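Local coordinates for protein transcription regulator (Haloarcula marismortui ATCC 43049, PDB 3CRJ) that probably represses transcription as a TetR-family regulator, binding DNA through an N-terminal helix-turn-helix domain, at residues E18-T23 with A63-Y68; H30-L35 with D56-L61; M137-I142 with V154-V159. All blocks are in the same frame, centred on the assembly; numbering follows the deposited sequence.

Interaction 1: E18-T23 with A63-Y68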
ATOM      1  N   GLU A  18      24.257   7.686  14.948  1.00 60.91           N
ATOM      2  CA  GLU A  18      25.184   6.887  14.156  1.00 60.52           C
ATOM      3  C   GLU A  18      24.612   5.502  13.897  1.00 60.16           C
ATOM      4  O   GLU A  18      24.785   4.961  12.799  1.00 59.85           O
ATOM      5  CB  GLU A  18      26.516   6.714  14.878  1.00 60.79           C
ATOM      6  CG  GLU A  18      27.580   7.735  14.589  1.00 61.08           C
ATOM      7  CD  GLU A  18      28.925   7.253  15.086  1.00 62.70           C
ATOM      8  OE1 GLU A  18      29.510   6.373  14.422  1.00 65.69           O
ATOM      9  OE2 GLU A  18      29.396   7.722  16.142  1.00 61.96           O
ATOM     10  N   ILE A  19      23.946   4.929  14.907  1.00 59.73           N
ATOM     11  CA  ILE A  19      23.280   3.627  14.737  1.00 59.54           C
ATOM     12  C   ILE A  19      22.049   3.701  13.828  1.00 59.61           C
ATOM     13  O   ILE A  19      21.858   2.819  13.000  1.00 59.05           O
ATOM     14  CB  ILE A  19      22.961   2.907  16.076  1.00 59.58           C
ATOM     15  CG1 ILE A  19      24.256   2.386  16.732  1.00 59.49           C
ATOM     16  CG2 ILE A  19      22.013   1.741  15.833  1.00 59.05           C
ATOM     17  CD1 ILE A  19      24.075   1.739  18.120  1.00 58.86           C
HETATM   18  N   MSE A  20      21.227   4.745  13.974  1.00 59.89           N
HETATM   19  CA  MSE A  20      20.104   4.926  13.060  1.00 60.30           C
HETATM   20  C   MSE A  20      20.603   5.020  11.620  1.00 59.77           C
HETATM   21  O   MSE A  20      20.087   4.364  10.736  1.00 59.44           O
HETATM   22  CB  MSE A  20      19.268   6.142  13.429  1.00 60.97           C
HETATM   23  CG  MSE A  20      18.442   5.994  14.723  1.00 64.99           C
HETATM   24 SE   MSE A  20      17.297   4.380  14.904  1.00 73.69          SE
HETATM   25  CE  MSE A  20      18.598   3.035  15.450  1.00 68.80           C
ATOM     26  N   GLN A  21      21.644   5.811  11.397  1.00 59.64           N
ATOM     27  CA  GLN A  21      22.238   5.923  10.065  1.00 59.40           C
ATOM     28  C   GLN A  21      22.725   4.583   9.504  1.00 59.00           C
ATOM     29  O   GLN A  21      22.420   4.239   8.371  1.00 59.44           O
ATOM     30  CB  GLN A  21      23.333   6.979  10.066  1.00 59.13           C
ATOM     31  CG  GLN A  21      22.774   8.373  10.059  1.00 60.28           C
ATOM     32  CD  GLN A  21      23.694   9.369  10.711  1.00 62.31           C
ATOM     33  OE1 GLN A  21      23.319  10.019  11.680  1.00 64.07           O
ATOM     34  NE2 GLN A  21      24.909   9.496  10.192  1.00 63.36           N
ATOM     35  N   ALA A  22      23.453   3.823  10.305  1.00 58.76           N
ATOM     36  CA  ALA A  22      23.875   2.485   9.909  1.00 58.93           C
ATOM     37  C   ALA A  22      22.655   1.692   9.478  1.00 59.40           C
ATOM     38  O   ALA A  22      22.671   1.047   8.422  1.00 59.68           O
ATOM     39  CB  ALA A  22      24.574   1.781  11.045  1.00 58.11           C
ATOM     40  N   THR A  23      21.598   1.759  10.293  1.00 59.65           N
ATOM     41  CA  THR A  23      20.344   1.058  10.025  1.00 59.56           C
ATOM     42  C   THR A  23      19.801   1.419   8.653  1.00 59.38           C
ATOM     43  O   THR A  23      19.630   0.536   7.797  1.00 59.70           O
ATOM     44  CB  THR A  23      19.319   1.356  11.098  1.00 59.31           C
ATOM     45  OG1 THR A  23      19.972   1.297  12.360  1.00 59.62           O
ATOM     46  CG2 THR A  23      18.201   0.325  11.072  1.00 60.09           C
ATOM     47  N   ALA A  63      11.787  -0.433  15.549  1.00 57.70           N
ATOM     48  CA  ALA A  63      10.737   0.425  16.071  1.00 58.07           C
ATOM     49  C   ALA A  63      11.348   1.806  16.241  1.00 57.95           C
ATOM     50  O   ALA A  63      10.782   2.802  15.780  1.00 57.99           O
ATOM     51  CB  ALA A  63      10.188  -0.096  17.380  1.00 58.50           C
ATOM     52  N   ALA A  64      12.528   1.843  16.864  1.00 57.79           N
ATOM     53  CA  ALA A  64      13.317   3.080  16.994  1.00 57.64           C
ATOM     54  C   ALA A  64      13.563   3.750  15.628  1.00 57.85           C
ATOM     55  O   ALA A  64      13.389   4.964  15.496  1.00 57.84           O
ATOM     56  CB  ALA A  64      14.622   2.804  17.709  1.00 56.84           C
ATOM     57  N   PHE A  65      13.922   2.948  14.616  1.00 57.80           N
ATOM     58  CA  PHE A  65      14.194   3.455  13.276  1.00 58.28           C
ATOM     59  C   PHE A  65      12.953   4.074  12.643  1.00 58.86           C
ATOM     60  O   PHE A  65      13.048   5.085  11.944  1.00 59.35           O
ATOM     61  CB  PHE A  65      14.786   2.376  12.361  1.00 58.37           C
ATOM     62  CG  PHE A  65      15.186   2.890  10.996  1.00 58.92           C
ATOM     63  CD1 PHE A  65      16.345   3.655  10.831  1.00 59.65           C
ATOM     64  CD2 PHE A  65      14.401   2.631   9.878  1.00 58.73           C
ATOM     65  CE1 PHE A  65      16.710   4.145   9.570  1.00 58.86           C
ATOM     66  CE2 PHE A  65      14.762   3.121   8.605  1.00 59.18           C
ATOM     67  CZ  PHE A  65      15.916   3.881   8.460  1.00 58.87           C
ATOM     68  N   LEU A  66      11.786   3.485  12.879  1.00 59.10           N
ATOM     69  CA  LEU A  66      10.571   4.157  12.461  1.00 59.28           C
ATOM     70  C   LEU A  66      10.440   5.526  13.162  1.00 59.84           C
ATOM     71  O   LEU A  66      10.272   6.558  12.492  1.00 59.79           O
ATOM     72  CB  LEU A  66       9.351   3.261  12.649  1.00 59.19           C
ATOM     73  CG  LEU A  66       9.325   2.097  11.635  1.00 58.29           C
ATOM     74  CD1 LEU A  66       8.216   1.102  11.938  1.00 57.96           C
ATOM     75  CD2 LEU A  66       9.210   2.590  10.223  1.00 54.96           C
ATOM     76  N   ASP A  67      10.589   5.542  14.490  1.00 60.11           N
ATOM     77  CA  ASP A  67      10.508   6.793  15.269  1.00 60.59           C
ATOM     78  C   ASP A  67      11.453   7.837  14.718  1.00 60.73           C
ATOM     79  O   ASP A  67      11.113   9.025  14.634  1.00 60.78           O
ATOM     80  CB  ASP A  67      10.826   6.553  16.742  1.00 60.10           C
ATOM     81  CG  ASP A  67       9.821   5.639  17.413  1.00 60.90           C
ATOM     82  OD1 ASP A  67      10.198   5.027  18.434  1.00 60.14           O
ATOM     83  OD2 ASP A  67       8.661   5.530  16.920  1.00 61.91           O
ATOM     84  N   TYR A  68      12.632   7.358  14.327  1.00 60.52           N
ATOM     85  CA  TYR A  68      13.644   8.176  13.694  1.00 60.32           C
ATOM     86  C   TYR A  68      13.156   8.771  12.376  1.00 60.26           C
ATOM     87  O   TYR A  68      13.300   9.962  12.169  1.00 60.38           O
ATOM     88  CB  TYR A  68      14.927   7.363  13.529  1.00 60.32           C
ATOM     89  CG  TYR A  68      15.977   7.953  12.643  1.00 60.17           C
ATOM     90  CD1 TYR A  68      16.886   8.885  13.130  1.00 61.50           C
ATOM     91  CD2 TYR A  68      16.098   7.538  11.314  1.00 60.40           C
ATOM     92  CE1 TYR A  68      17.889   9.412  12.297  1.00 62.70           C
ATOM     93  CE2 TYR A  68      17.072   8.057  10.470  1.00 60.13           C
ATOM     94  CZ  TYR A  68      17.971   8.994  10.958  1.00 61.71           C
ATOM     95  OH  TYR A  68      18.950   9.504  10.119  1.00 60.63           O
TER
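Met20, a selenomethionine in this crystal, packs against Tyr68 through two kinds of aromatic contact. Its CB stands over the centre of the Tyr68 ring, 3.6 Å from the centroid and 11° off the ring normal, a CH-pi contact square on the face. The selenium lies farther out on an oblique line, with SE 5.2 Å from the same centroid, a Met-aromatic contact. A second CH-pi contact is off-centre: Thr23 CG2 approaches the Phe65 ring, 4.3 Å from its centroid. The carbonyl oxygen of Met20 meets the edge of that ring at CE1.

Apolar packing fills in the rest. The bend of Met20 at chi2 (-51°) sets SE against helix 58-78, where it sits 4.1 Å from Phe65 CB and close to Ala64 CB.

No hydrogen bond crosses the contact. Within helix 12-30, Thr23 OG1 and Thr23 N both hydrogen-bond to Ile19 O, from opposite faces of the carbonyl plane, which is likely to steady the Thr23 side chain.

An alanine in place of Tyr68 would probably leave a gap under Met20 CB and CG and let the selenomethionine chain move.

Tyr55 also touches Met20 and Ala64. The axes of segments 18-23 and 63-68 cross at close to a right angle (-97°), setting helix 12-30, the first of the DNA-binding domain, against helix 58-78, which leads into the regulatory core, as is typical of the TetR fold.

Interaction 2: H30-L35 with D56-L61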
ATOM      1  N   HIS A  30      20.073  -4.541   2.281  1.00 56.53           N
ATOM      2  CA  HIS A  30      19.629  -5.921   2.499  1.00 57.17           C
ATOM      3  C   HIS A  30      18.140  -6.148   2.521  1.00 57.58           C
ATOM      4  O   HIS A  30      17.700  -7.302   2.465  1.00 58.06           O
ATOM      5  CB  HIS A  30      20.173  -6.456   3.804  1.00 56.93           C
ATOM      6  CG  HIS A  30      21.660  -6.477   3.866  1.00 59.43           C
ATOM      7  ND1 HIS A  30      22.423  -7.290   3.057  1.00 60.42           N
ATOM      8  CD2 HIS A  30      22.531  -5.790   4.645  1.00 61.46           C
ATOM      9  CE1 HIS A  30      23.702  -7.111   3.341  1.00 61.24           C
ATOM     10  NE2 HIS A  30      23.797  -6.200   4.294  1.00 61.30           N
ATOM     11  N   GLY A  31      17.372  -5.069   2.640  1.00 57.98           N
ATOM     12  CA  GLY A  31      15.931  -5.168   2.820  1.00 58.78           C
ATOM     13  C   GLY A  31      15.595  -5.556   4.246  1.00 59.70           C
ATOM     14  O   GLY A  31      16.485  -5.795   5.067  1.00 59.26           O
ATOM     15  N   TYR A  32      14.303  -5.639   4.547  1.00 60.87           N
ATOM     16  CA  TYR A  32      13.895  -6.031   5.891  1.00 61.78           C
ATOM     17  C   TYR A  32      14.286  -7.474   6.225  1.00 61.65           C
ATOM     18  O   TYR A  32      14.974  -7.708   7.193  1.00 61.90           O
ATOM     19  CB  TYR A  32      12.394  -5.806   6.139  1.00 62.19           C
ATOM     20  CG  TYR A  32      11.978  -6.403   7.462  1.00 63.19           C
ATOM     21  CD1 TYR A  32      12.291  -5.767   8.663  1.00 63.76           C
ATOM     22  CD2 TYR A  32      11.319  -7.626   7.518  1.00 63.18           C
ATOM     23  CE1 TYR A  32      11.952  -6.338   9.886  1.00 63.96           C
ATOM     24  CE2 TYR A  32      10.983  -8.200   8.733  1.00 63.76           C
ATOM     25  CZ  TYR A  32      11.301  -7.551   9.912  1.00 63.53           C
ATOM     26  OH  TYR A  32      10.963  -8.120  11.119  1.00 64.27           O
ATOM     27  N   ALA A  33      13.852  -8.434   5.424  1.00 61.88           N
ATOM     28  CA  ALA A  33      14.009  -9.852   5.781  1.00 62.14           C
ATOM     29  C   ALA A  33      15.448 -10.269   6.157  1.00 62.37           C
ATOM     30  O   ALA A  33      15.674 -11.088   7.040  1.00 62.47           O
ATOM     31  CB  ALA A  33      13.473 -10.729   4.663  1.00 61.59           C
ATOM     32  N   ASP A  34      16.423  -9.691   5.478  1.00 62.68           N
ATOM     33  CA  ASP A  34      17.772 -10.165   5.613  1.00 62.54           C
ATOM     34  C   ASP A  34      18.578  -9.231   6.470  1.00 62.78           C
ATOM     35  O   ASP A  34      19.795  -9.342   6.524  1.00 63.30           O
ATOM     36  CB  ASP A  34      18.416 -10.308   4.236  1.00 62.74           C
ATOM     37  CG  ASP A  34      18.003 -11.580   3.539  1.00 62.85           C
ATOM     38  OD1 ASP A  34      17.791 -12.586   4.239  1.00 64.11           O
ATOM     39  OD2 ASP A  34      17.882 -11.583   2.298  1.00 63.24           O
ATOM     40  N   LEU A  35      17.910  -8.293   7.133  1.00 62.93           N
ATOM     41  CA  LEU A  35      18.595  -7.402   8.046  1.00 62.57           C
ATOM     42  C   LEU A  35      18.936  -8.207   9.263  1.00 62.75           C
ATOM     43  O   LEU A  35      18.156  -9.064   9.697  1.00 62.76           O
ATOM     44  CB  LEU A  35      17.682  -6.278   8.478  1.00 62.45           C
ATOM     45  CG  LEU A  35      18.232  -4.858   8.559  1.00 63.30           C
ATOM     46  CD1 LEU A  35      17.757  -4.294   9.857  1.00 65.39           C
ATOM     47  CD2 LEU A  35      19.742  -4.775   8.498  1.00 64.97           C
ATOM     48  N   ASP A  56      17.979  -4.643  21.983  1.00 60.55           N
ATOM     49  CA  ASP A  56      18.120  -6.061  22.280  1.00 61.48           C
ATOM     50  C   ASP A  56      17.731  -6.915  21.083  1.00 61.76           C
ATOM     51  O   ASP A  56      18.156  -8.064  20.962  1.00 62.29           O
ATOM     52  CB  ASP A  56      17.262  -6.404  23.493  1.00 61.67           C
ATOM     53  CG  ASP A  56      16.884  -5.160  24.290  1.00 63.37           C
ATOM     54  OD1 ASP A  56      17.039  -5.170  25.542  1.00 62.04           O
ATOM     55  OD2 ASP A  56      16.454  -4.157  23.637  1.00 64.48           O
ATOM     56  N   THR A  57      16.940  -6.334  20.188  1.00 62.04           N
ATOM     57  CA  THR A  57      16.372  -7.052  19.077  1.00 61.90           C
ATOM     58  C   THR A  57      16.441  -6.214  17.835  1.00 62.41           C
ATOM     59  O   THR A  57      16.443  -4.978  17.907  1.00 62.86           O
ATOM     60  CB  THR A  57      14.915  -7.335  19.360  1.00 61.87           C
ATOM     61  OG1 THR A  57      14.835  -8.047  20.594  1.00 61.36           O
ATOM     62  CG2 THR A  57      14.284  -8.182  18.254  1.00 62.49           C
ATOM     63  N   LYS A  58      16.533  -6.903  16.697  1.00 62.75           N
ATOM     64  CA  LYS A  58      16.199  -6.344  15.388  1.00 62.77           C
ATOM     65  C   LYS A  58      14.910  -5.518  15.495  1.00 62.94           C
ATOM     66  O   LYS A  58      14.890  -4.359  15.086  1.00 63.86           O
ATOM     67  CB  LYS A  58      16.030  -7.481  14.364  1.00 62.63           C
ATOM     68  CG  LYS A  58      15.859  -7.058  12.905  1.00 62.29           C
ATOM     69  CD  LYS A  58      15.832  -8.277  12.021  1.00 62.50           C
ATOM     70  CE  LYS A  58      15.070  -8.042  10.725  1.00 63.66           C
ATOM     71  NZ  LYS A  58      14.483  -9.307  10.157  1.00 64.03           N
ATOM     72  N   ASP A  59      13.864  -6.103  16.074  1.00 62.59           N
ATOM     73  CA  ASP A  59      12.562  -5.446  16.199  1.00 62.77           C
ATOM     74  C   ASP A  59      12.553  -4.198  17.079  1.00 62.41           C
ATOM     75  O   ASP A  59      11.914  -3.204  16.727  1.00 62.64           O
ATOM     76  CB  ASP A  59      11.486  -6.432  16.671  1.00 62.76           C
ATOM     77  CG  ASP A  59      11.008  -7.350  15.560  1.00 64.36           C
ATOM     78  OD1 ASP A  59      10.102  -8.176  15.845  1.00 65.90           O
ATOM     79  OD2 ASP A  59      11.521  -7.240  14.407  1.00 64.47           O
ATOM     80  N   ASP A  60      13.237  -4.236  18.215  1.00 61.64           N
ATOM     81  CA  ASP A  60      13.345  -3.037  19.031  1.00 61.52           C
ATOM     82  C   ASP A  60      14.006  -1.942  18.214  1.00 60.66           C
ATOM     83  O   ASP A  60      13.576  -0.790  18.210  1.00 60.23           O
ATOM     84  CB  ASP A  60      14.204  -3.300  20.264  1.00 62.42           C
ATOM     85  CG  ASP A  60      13.545  -4.233  21.257  1.00 64.38           C
ATOM     86  OD1 ASP A  60      12.749  -5.097  20.821  1.00 67.12           O
ATOM     87  OD2 ASP A  60      13.850  -4.108  22.470  1.00 66.24           O
ATOM     88  N   LEU A  61      15.058  -2.339  17.504  1.00 60.08           N
ATOM     89  CA  LEU A  61      15.897  -1.422  16.767  1.00 59.03           C
ATOM     90  C   LEU A  61      15.108  -0.749  15.656  1.00 58.64           C
ATOM     91  O   LEU A  61      15.237   0.452  15.446  1.00 58.72           O
ATOM     92  CB  LEU A  61      17.106  -2.165  16.215  1.00 58.68           C
ATOM     93  CG  LEU A  61      18.224  -1.285  15.670  1.00 58.17           C
ATOM     94  CD1 LEU A  61      19.534  -1.991  15.852  1.00 57.26           C
ATOM     95  CD2 LEU A  61      17.991  -0.929  14.203  1.00 57.69           C
TER
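Lys58 reaches from the first turn of helix 58-78 to Tyr32 and Leu35, and it has the most surface buried here. Its chain is extended, with CG anti to the backbone N (chi1 -172°), and runs across the loop that follows helix 12-30. The ammonium ends over one face of the Tyr32 ring, offset toward the rim: NZ lies 4.0 Å from the centroid, 23° off the normal, a cation-pi contact. From the same place Lys58 NZ gives a weak hydrogen bond of 3.4 Å to Tyr32 O. That oxygen already accepts from Leu35 N at 3.0 Å, closing the type I turn from Tyr32 to Leu35, so the lysine touches the turn at its first carbonyl, weakly, as well as at its first side chain.

Leu35 meets the aliphatic part of the lysine. Its CB is 3.9 Å from Lys58 CE, while its carbonyl oxygen lies beside CD and CE.

Tyr32 is tied at both ends. Its OH comes near Asp59 OD2, the two side chains crossing at about a right angle, and is hydrogen-bonded to Lys120, which also forms a salt bridge with Asp59. Its backbone N, like that of Ala33, bonds to the Glu112 carboxylate. Glu112 and Lys120 belong to the regulatory core, so this contact sits where the helix-turn-helix domain of a TetR-type protein meets that core, at the start of the connecting helix.

Interaction 3: M137-I142 with V154-V159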
HETATM    1  N   MSE A 137      -1.518  17.247  10.373  1.00 61.48           N
HETATM    2  CA  MSE A 137      -1.007  18.394   9.625  1.00 63.19           C
HETATM    3  C   MSE A 137      -1.795  18.692   8.348  1.00 61.12           C
HETATM    4  O   MSE A 137      -1.860  19.836   7.917  1.00 61.61           O
HETATM    5  CB  MSE A 137       0.462  18.223   9.302  1.00 62.72           C
HETATM    6  CG  MSE A 137       0.695  17.112   8.350  1.00 65.81           C
HETATM    7 SE   MSE A 137       2.496  17.083   7.704  0.75 70.70          SE
HETATM    8  CE  MSE A 137       2.004  16.700   5.881  1.00 65.49           C
ATOM      9  N   LEU A 138      -2.407  17.676   7.762  1.00 59.48           N
ATOM     10  CA  LEU A 138      -3.233  17.873   6.576  1.00 57.92           C
ATOM     11  C   LEU A 138      -4.609  18.456   6.898  1.00 57.34           C
ATOM     12  O   LEU A 138      -5.010  19.466   6.314  1.00 57.50           O
ATOM     13  CB  LEU A 138      -3.388  16.559   5.822  1.00 57.78           C
ATOM     14  CG  LEU A 138      -2.212  16.223   4.902  1.00 55.39           C
ATOM     15  CD1 LEU A 138      -2.477  14.882   4.239  1.00 54.10           C
ATOM     16  CD2 LEU A 138      -1.999  17.305   3.880  1.00 50.09           C
ATOM     17  N   LYS A 139      -5.328  17.835   7.830  1.00 56.03           N
ATOM     18  CA  LYS A 139      -6.554  18.424   8.335  1.00 55.21           C
ATOM     19  C   LYS A 139      -6.408  19.870   8.837  1.00 54.87           C
ATOM     20  O   LYS A 139      -7.282  20.709   8.587  1.00 55.17           O
ATOM     21  CB  LYS A 139      -7.135  17.572   9.429  1.00 55.39           C
ATOM     22  CG  LYS A 139      -8.601  17.832   9.654  1.00 53.88           C
ATOM     23  CD  LYS A 139      -9.217  16.663  10.374  1.00 54.32           C
ATOM     24  CE  LYS A 139      -8.716  16.565  11.820  1.00 54.00           C
ATOM     25  NZ  LYS A 139      -9.154  17.708  12.632  1.00 54.19           N
ATOM     26  N   ALA A 140      -5.296  20.162   9.505  1.00 53.86           N
ATOM     27  CA  ALA A 140      -5.036  21.510  10.012  1.00 53.35           C
ATOM     28  C   ALA A 140      -4.950  22.574   8.936  1.00 52.83           C
ATOM     29  O   ALA A 140      -5.419  23.666   9.148  1.00 52.49           O
ATOM     30  CB  ALA A 140      -3.783  21.547  10.892  1.00 52.98           C
ATOM     31  N   VAL A 141      -4.373  22.277   7.779  1.00 53.14           N
ATOM     32  CA  VAL A 141      -4.255  23.337   6.790  1.00 53.32           C
ATOM     33  C   VAL A 141      -5.587  23.472   6.061  1.00 53.64           C
ATOM     34  O   VAL A 141      -6.030  24.588   5.749  1.00 53.18           O
ATOM     35  CB  VAL A 141      -3.036  23.195   5.865  1.00 53.32           C
ATOM     36  CG1 VAL A 141      -3.041  21.863   5.153  1.00 52.88           C
ATOM     37  CG2 VAL A 141      -2.993  24.348   4.866  1.00 53.40           C
ATOM     38  N   ILE A 142      -6.254  22.335   5.870  1.00 53.94           N
ATOM     39  CA  ILE A 142      -7.604  22.333   5.307  1.00 54.14           C
ATOM     40  C   ILE A 142      -8.567  23.117   6.182  1.00 54.42           C
ATOM     41  O   ILE A 142      -9.439  23.860   5.688  1.00 55.40           O
ATOM     42  CB  ILE A 142      -8.141  20.903   5.073  1.00 54.58           C
ATOM     43  CG1 ILE A 142      -7.353  20.229   3.934  1.00 52.79           C
ATOM     44  CG2 ILE A 142      -9.652  20.953   4.764  1.00 53.97           C
ATOM     45  CD1 ILE A 142      -7.701  18.759   3.701  1.00 53.29           C
ATOM     46  N   VAL A 154     -16.205  21.922   3.824  1.00 63.76           N
ATOM     47  CA  VAL A 154     -16.457  20.518   3.505  1.00 63.55           C
ATOM     48  C   VAL A 154     -16.020  19.638   4.674  1.00 63.38           C
ATOM     49  O   VAL A 154     -15.420  20.140   5.630  1.00 63.87           O
ATOM     50  CB  VAL A 154     -15.698  20.125   2.207  1.00 63.66           C
ATOM     51  CG1 VAL A 154     -14.252  19.907   2.510  1.00 62.83           C
ATOM     52  CG2 VAL A 154     -16.354  18.891   1.520  1.00 64.15           C
ATOM     53  N   ASP A 155     -16.331  18.343   4.608  1.00 63.03           N
ATOM     54  CA  ASP A 155     -16.001  17.392   5.680  1.00 62.59           C
ATOM     55  C   ASP A 155     -14.501  17.166   5.696  1.00 61.58           C
ATOM     56  O   ASP A 155     -13.979  16.352   4.948  1.00 61.69           O
ATOM     57  CB  ASP A 155     -16.773  16.083   5.483  1.00 63.10           C
ATOM     58  CG  ASP A 155     -16.363  14.982   6.459  1.00 64.53           C
ATOM     59  OD1 ASP A 155     -15.378  15.126   7.207  1.00 66.18           O
ATOM     60  OD2 ASP A 155     -17.033  13.931   6.451  1.00 67.49           O
ATOM     61  N   ALA A 156     -13.822  17.918   6.551  1.00 61.26           N
ATOM     62  CA  ALA A 156     -12.360  17.946   6.619  1.00 60.71           C
ATOM     63  C   ALA A 156     -11.804  16.583   6.916  1.00 60.62           C
ATOM     64  O   ALA A 156     -10.840  16.184   6.284  1.00 61.09           O
ATOM     65  CB  ALA A 156     -11.877  18.940   7.654  1.00 60.17           C
ATOM     66  N   GLU A 157     -12.410  15.848   7.846  1.00 60.47           N
ATOM     67  CA  GLU A 157     -11.880  14.523   8.161  1.00 60.72           C
ATOM     68  C   GLU A 157     -11.848  13.634   6.927  1.00 59.39           C
ATOM     69  O   GLU A 157     -10.892  12.911   6.722  1.00 59.50           O
ATOM     70  CB  GLU A 157     -12.616  13.845   9.321  1.00 61.07           C
ATOM     71  CG  GLU A 157     -11.834  13.885  10.664  1.00 66.27           C
ATOM     72  CD  GLU A 157     -10.463  13.141  10.650  1.00 73.23           C
ATOM     73  OE1 GLU A 157     -10.280  12.150   9.890  1.00 76.62           O
ATOM     74  OE2 GLU A 157      -9.557  13.539  11.426  1.00 75.37           O
ATOM     75  N   HIS A 158     -12.883  13.725   6.102  1.00 58.58           N
ATOM     76  CA  HIS A 158     -13.006  12.870   4.951  1.00 58.19           C
ATOM     77  C   HIS A 158     -12.165  13.310   3.773  1.00 57.62           C
ATOM     78  O   HIS A 158     -11.619  12.490   3.053  1.00 56.80           O
ATOM     79  CB  HIS A 158     -14.435  12.727   4.480  1.00 58.68           C
ATOM     80  CG  HIS A 158     -14.518  11.966   3.210  1.00 59.53           C
ATOM     81  ND1 HIS A 158     -14.471  10.594   3.180  1.00 60.47           N
ATOM     82  CD2 HIS A 158     -14.522  12.381   1.919  1.00 61.83           C
ATOM     83  CE1 HIS A 158     -14.483  10.191   1.920  1.00 63.17           C
ATOM     84  NE2 HIS A 158     -14.508  11.257   1.136  1.00 62.55           N
ATOM     85  N   VAL A 159     -12.083  14.605   3.542  1.00 57.64           N
ATOM     86  CA  VAL A 159     -11.097  15.060   2.575  1.00 57.74           C
ATOM     87  C   VAL A 159      -9.690  14.598   2.959  1.00 58.13           C
ATOM     88  O   VAL A 159      -8.964  14.076   2.106  1.00 58.80           O
ATOM     89  CB  VAL A 159     -11.192  16.584   2.271  1.00 57.53           C
ATOM     90  CG1 VAL A 159     -10.146  16.993   1.281  1.00 55.53           C
ATOM     91  CG2 VAL A 159     -12.537  16.895   1.703  1.00 56.36           C
TER
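Ile142 and Val159 touch through methyl groups, Ile142 CD1 lying 3.9 Å from Val159 CG1 as the side chains cross. The other branch of the isoleucine, CG2, is 4.2 Å from Ala156 CB, and Lys139 CG comes to 4.0 Å from that same methyl group. Ala156 thus points between Lys139 and Ile142, one turn apart on helix 121-148.

Beside this apolar patch, Lys139 and Glu157 meet mainly through the lysine's aliphatic chain. Lys139 bends at chi3 (69°), bringing CE to 3.2 Å from Glu157 OE2, whereas Lys139 NZ remains 4.4 Å from that oxygen, too far for a salt bridge. The partner of Glu157 OE2 is Arg135, one turn earlier on the same helix as Lys139, with which it forms a salt bridge.

Farther out, Asp155 sets the start of helix 156-176. It is the N-cap, its OD1 accepting from His158 N at 3.1 Å with an N-H...O angle of 154°, from above the carboxylate plane. His158 faces the dimer partner, where its NE2 is hydrogen-bonded to Glu192 of the second subunit. Val159 packs on Tyr193 and Met197 of its own chain.

With no hydrogen bond between the segments, van der Waals packing joins the two helices, while the charge of Glu157 is probably met chiefly by Arg135 and Lys139 is likely to add a weaker, longer-range attraction.

Interactions 1 and 2 lie together in the DNA-binding domain, their centres 11 Å apart, and share helix 58-78. They touch, Thr23 CG2 packing 3.4 Å from Leu61 CD2. Along the chain, interaction 2 and, between its segments, the predicted helix-turn-helix fall between the segments of interaction 1; the contacts hold helix 12-30 and the loop after it to helix 58-78. Interaction 3 comes later, on the other side of the chain's centre, about 31 Å from interaction 1 and 35 Å from interaction 2, centre to centre. It joins helices 121-148 and 156-176 of the regulatory domain. The first two hold the DNA-binding head together; the third lies within one subunit, with His158 reaching the other.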